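Local structure of cellulose hydrolase (Bacillus licheniformis, 4YZT) at residues D201-L206 with L220-Y224. The protein hydrolyses cellulose as a family 5 endo-beta-1,4-glucanase, cutting internal beta-1,4 linkages with a TIM-barrel catalytic domain. Residues are numbered along the deposited sequence; the frame is centred on the assembly and turned at random.
Sequences DNKDEL and LTYHY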
ATOM      1  N   ASP A 201      -3.705  15.328   5.050  1.00  8.39           N
ATOM      2  CA  ASP A 201      -2.468  15.079   4.313  1.00 12.22           C
ATOM      3  C   ASP A 201      -2.756  15.009   2.818  1.00 11.59           C
ATOM      4  O   ASP A 201      -2.151  14.232   2.090  1.00 12.09           O
ATOM      5  CB  ASP A 201      -1.788  13.782   4.789  1.00 13.97           C
ATOM      6  CG  ASP A 201      -1.070  13.956   6.122  1.00 16.69           C
ATOM      7  OD1 ASP A 201      -0.511  15.047   6.368  1.00 17.96           O
ATOM      8  OD2 ASP A 201      -1.077  13.007   6.931  1.00 18.40           O
ATOM      9  N   ASN A 202      -3.702  15.821   2.367  1.00 11.47           N
ATOM     10  CA  ASN A 202      -4.154  15.741   0.989  1.00 14.69           C
ATOM     11  C   ASN A 202      -3.363  16.698   0.097  1.00 12.33           C
ATOM     12  O   ASN A 202      -3.061  17.832   0.477  1.00 11.79           O
ATOM     13  CB  ASN A 202      -5.667  16.013   0.911  1.00 15.31           C
ATOM     14  CG  ASN A 202      -6.172  16.121  -0.515  1.00 18.54           C
ATOM     15  OD1 ASN A 202      -6.128  17.195  -1.112  1.00 18.21           O
ATOM     16  ND2 ASN A 202      -6.661  15.014  -1.066  1.00 20.35           N
ATOM     17  N   LYS A 203      -3.032  16.225  -1.096  1.00 13.03           N
ATOM     18  CA  LYS A 203      -2.200  16.973  -2.033  1.00 15.94           C
ATOM     19  C   LYS A 203      -2.863  18.281  -2.494  1.00 18.08           C
ATOM     20  O   LYS A 203      -2.205  19.305  -2.667  1.00 17.57           O
ATOM     21  CB  LYS A 203      -1.873  16.063  -3.215  1.00 19.30           C
ATOM     22  CG  LYS A 203      -1.614  16.741  -4.523  1.00 29.01           C
ATOM     23  CD  LYS A 203      -1.843  15.750  -5.645  1.00 33.25           C
ATOM     24  CE  LYS A 203      -3.304  15.712  -6.068  1.00 36.14           C
ATOM     25  NZ  LYS A 203      -3.646  16.820  -7.013  1.00 36.32           N
ATOM     26  N   ASP A 204      -4.178  18.264  -2.663  1.00 17.14           N
ATOM     27  CA  ASP A 204      -4.851  19.464  -3.138  1.00 17.89           C
ATOM     28  C   ASP A 204      -4.977  20.493  -2.022  1.00 18.60           C
ATOM     29  O   ASP A 204      -4.894  21.695  -2.274  1.00 18.42           O
ATOM     30  CB  ASP A 204      -6.212  19.105  -3.732  1.00 20.75           C
ATOM     31  CG  ASP A 204      -6.078  18.303  -5.012  1.00 26.71           C
ATOM     32  OD1 ASP A 204      -5.239  18.677  -5.858  1.00 29.08           O
ATOM     33  OD2 ASP A 204      -6.781  17.282  -5.165  1.00 30.86           O
ATOM     34  N   GLU A 205      -5.133  20.028  -0.786  1.00 17.63           N
ATOM     35  CA  GLU A 205      -5.125  20.950   0.344  1.00 17.85           C
ATOM     36  C   GLU A 205      -3.757  21.617   0.477  1.00 16.97           C
ATOM     37  O   GLU A 205      -3.662  22.826   0.762  1.00 17.49           O
ATOM     38  CB  GLU A 205      -5.493  20.234   1.644  1.00 18.34           C
ATOM     39  CG  GLU A 205      -6.895  19.639   1.655  1.00 17.58           C
ATOM     40  CD  GLU A 205      -8.015  20.678   1.732  1.00 22.80           C
ATOM     41  OE1 GLU A 205      -7.806  21.794   2.258  1.00 23.16           O
ATOM     42  OE2 GLU A 205      -9.131  20.357   1.269  1.00 24.82           O
ATOM     43  N   LEU A 206      -2.700  20.831   0.283  1.00 14.74           N
ATOM     44  CA  LEU A 206      -1.348  21.360   0.359  1.00 13.71           C
ATOM     45  C   LEU A 206      -1.138  22.483  -0.679  1.00 13.75           C
ATOM     46  O   LEU A 206      -0.447  23.478  -0.431  1.00 15.39           O
ATOM     47  CB  LEU A 206      -0.325  20.230   0.139  1.00 11.29           C
ATOM     48  CG  LEU A 206       1.126  20.591   0.428  1.00 13.60           C
ATOM     49  CD1 LEU A 206       1.353  20.670   1.929  1.00 15.28           C
ATOM     50  CD2 LEU A 206       2.042  19.571  -0.211  1.00 13.92           C
ATOM     51  N   LEU A 220       7.463  19.265   3.734  1.00 13.54           N
ATOM     52  CA  LEU A 220       6.032  19.196   3.432  1.00 12.85           C
ATOM     53  C   LEU A 220       5.642  17.750   3.154  1.00 13.10           C
ATOM     54  O   LEU A 220       6.475  16.957   2.715  1.00 14.00           O
ATOM     55  CB  LEU A 220       5.677  20.086   2.240  1.00 11.26           C
ATOM     56  CG  LEU A 220       6.186  21.532   2.322  1.00 15.90           C
ATOM     57  CD1 LEU A 220       5.672  22.358   1.149  1.00 15.23           C
ATOM     58  CD2 LEU A 220       5.837  22.177   3.665  1.00 17.84           C
ATOM     59  N   THR A 221       4.382  17.402   3.405  1.00 11.00           N
ATOM     60  CA  THR A 221       3.949  16.035   3.177  1.00 11.88           C
ATOM     61  C   THR A 221       2.544  15.952   2.597  1.00 11.83           C
ATOM     62  O   THR A 221       1.725  16.856   2.769  1.00 10.04           O
ATOM     63  CB  THR A 221       4.008  15.206   4.489  1.00 10.12           C
ATOM     64  OG1 THR A 221       3.958  13.798   4.191  1.00 12.04           O
ATOM     65  CG2 THR A 221       2.880  15.604   5.449  1.00  9.85           C
ATOM     66  N   TYR A 222       2.302  14.865   1.879  1.00  9.09           N
ATOM     67  CA  TYR A 222       0.959  14.440   1.492  1.00  7.96           C
ATOM     68  C   TYR A 222       0.985  12.919   1.392  1.00 11.06           C
ATOM     69  O   TYR A 222       2.062  12.296   1.446  1.00  9.71           O
ATOM     70  CB  TYR A 222       0.509  15.090   0.170  1.00  8.25           C
ATOM     71  CG  TYR A 222       1.334  14.728  -1.048  1.00 10.82           C
ATOM     72  CD1 TYR A 222       0.938  13.703  -1.899  1.00 13.55           C
ATOM     73  CD2 TYR A 222       2.502  15.421  -1.357  1.00 11.05           C
ATOM     74  CE1 TYR A 222       1.692  13.367  -3.012  1.00 13.86           C
ATOM     75  CE2 TYR A 222       3.265  15.092  -2.481  1.00 11.43           C
ATOM     76  CZ  TYR A 222       2.852  14.062  -3.302  1.00 13.19           C
ATOM     77  OH  TYR A 222       3.586  13.722  -4.417  1.00 12.06           O
ATOM     78  N   HIS A 223      -0.198  12.321   1.278  1.00 10.43           N
ATOM     79  CA  HIS A 223      -0.310  10.890   1.020  1.00 11.30           C
ATOM     80  C   HIS A 223      -0.899  10.702  -0.373  1.00 12.59           C
ATOM     81  O   HIS A 223      -1.654  11.556  -0.866  1.00 12.04           O
ATOM     82  CB  HIS A 223      -1.191  10.200   2.072  1.00  8.28           C
ATOM     83  CG  HIS A 223      -0.655  10.303   3.468  1.00 11.06           C
ATOM     84  ND1 HIS A 223      -1.363   9.866   4.566  1.00 11.42           N
ATOM     85  CD2 HIS A 223       0.526  10.776   3.941  1.00 11.67           C
ATOM     86  CE1 HIS A 223      -0.644  10.073   5.660  1.00 15.22           C
ATOM     87  NE2 HIS A 223       0.503  10.633   5.306  1.00 12.75           N
ATOM     88  N   TYR A 224      -0.575   9.584  -1.009  1.00 11.34           N
ATOM     89  CA  TYR A 224      -1.078   9.353  -2.359  1.00 10.61           C
ATOM     90  C   TYR A 224      -1.589   7.944  -2.518  1.00 11.73           C
ATOM     91  O   TYR A 224      -0.810   6.995  -2.408  1.00  9.43           O
ATOM     92  CB  TYR A 224       0.014   9.619  -3.397  1.00  9.76           C
ATOM     93  CG  TYR A 224      -0.513   9.674  -4.814  1.00 11.91           C
ATOM     94  CD1 TYR A 224      -1.110  10.834  -5.302  1.00 13.40           C
ATOM     95  CD2 TYR A 224      -0.436   8.567  -5.659  1.00 10.38           C
ATOM     96  CE1 TYR A 224      -1.610  10.898  -6.601  1.00 13.47           C
ATOM     97  CE2 TYR A 224      -0.922   8.623  -6.966  1.00 11.40           C
ATOM     98  CZ  TYR A 224      -1.512   9.794  -7.429  1.00 13.72           C
ATOM     99  OH  TYR A 224      -2.007   9.876  -8.716  1.00 13.04           O
TER
HETATM  100  O   HOH W   1      -0.975  17.703   2.893  1.00 10.06           O
HETATM  101  O   HOH W   2      -3.243  13.622  -1.763  1.00 18.57           O
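Within the beta-alpha-beta unit of the catalytic barrel that runs from strand 194-196 through helix 203-208 to strand 218-224, Asp201 lies against His223 just ahead of the helix. The backbones are joined by one direct bond, His223 N to Asp201 O at 2.9 Å, with the N-H pointing well at the oxygen and the donor in the carbonyl plane. Two waters extend this link: one donates to both Asn202 O and Thr221 O, the other accepts from Lys203 N and donates to His223 O.

Asp201 CB sits over the centre of one face of the His223 imidazole, 3.8 Å from the ring centroid and 3° off the ring normal, a CH-pi contact. The carboxylate is turned 46° from the ring, and Asp201 OD2 comes within 3.2 Å of His223 CE1 without a hydrogen bond to the ring; OD2 instead accepts from Glu162 N. With CG anti to the carbonyl carbon (chi1 -62°), the His223 ring stands with that face against Asp201 CB, and ND1 hydrogen-bonds Glu162 OE2 and weakly a bound glucose. Replacing His223 by an alanine is likely to leave Glu162 OE2 without this partner, remove the weak bond to the glucose and open a gap beside Asp201 CB.

Apolar packing follows: Lys203 CB meets Tyr222 CD1 obliquely at 3.9 Å, and Leu206 CD2 approaches Tyr222 CD2 at 4.3 Å. Asn202 is the N-cap of helix 203-208, its OD1 accepting from Glu205 N at 3.0 Å and, weakly, from Asp204 N. The contact is typical of a TIM-barrel beta-alpha-beta unit, the loop before the helix backing the C-terminal end of strand 218-224, where His223 lines the glycan pocket.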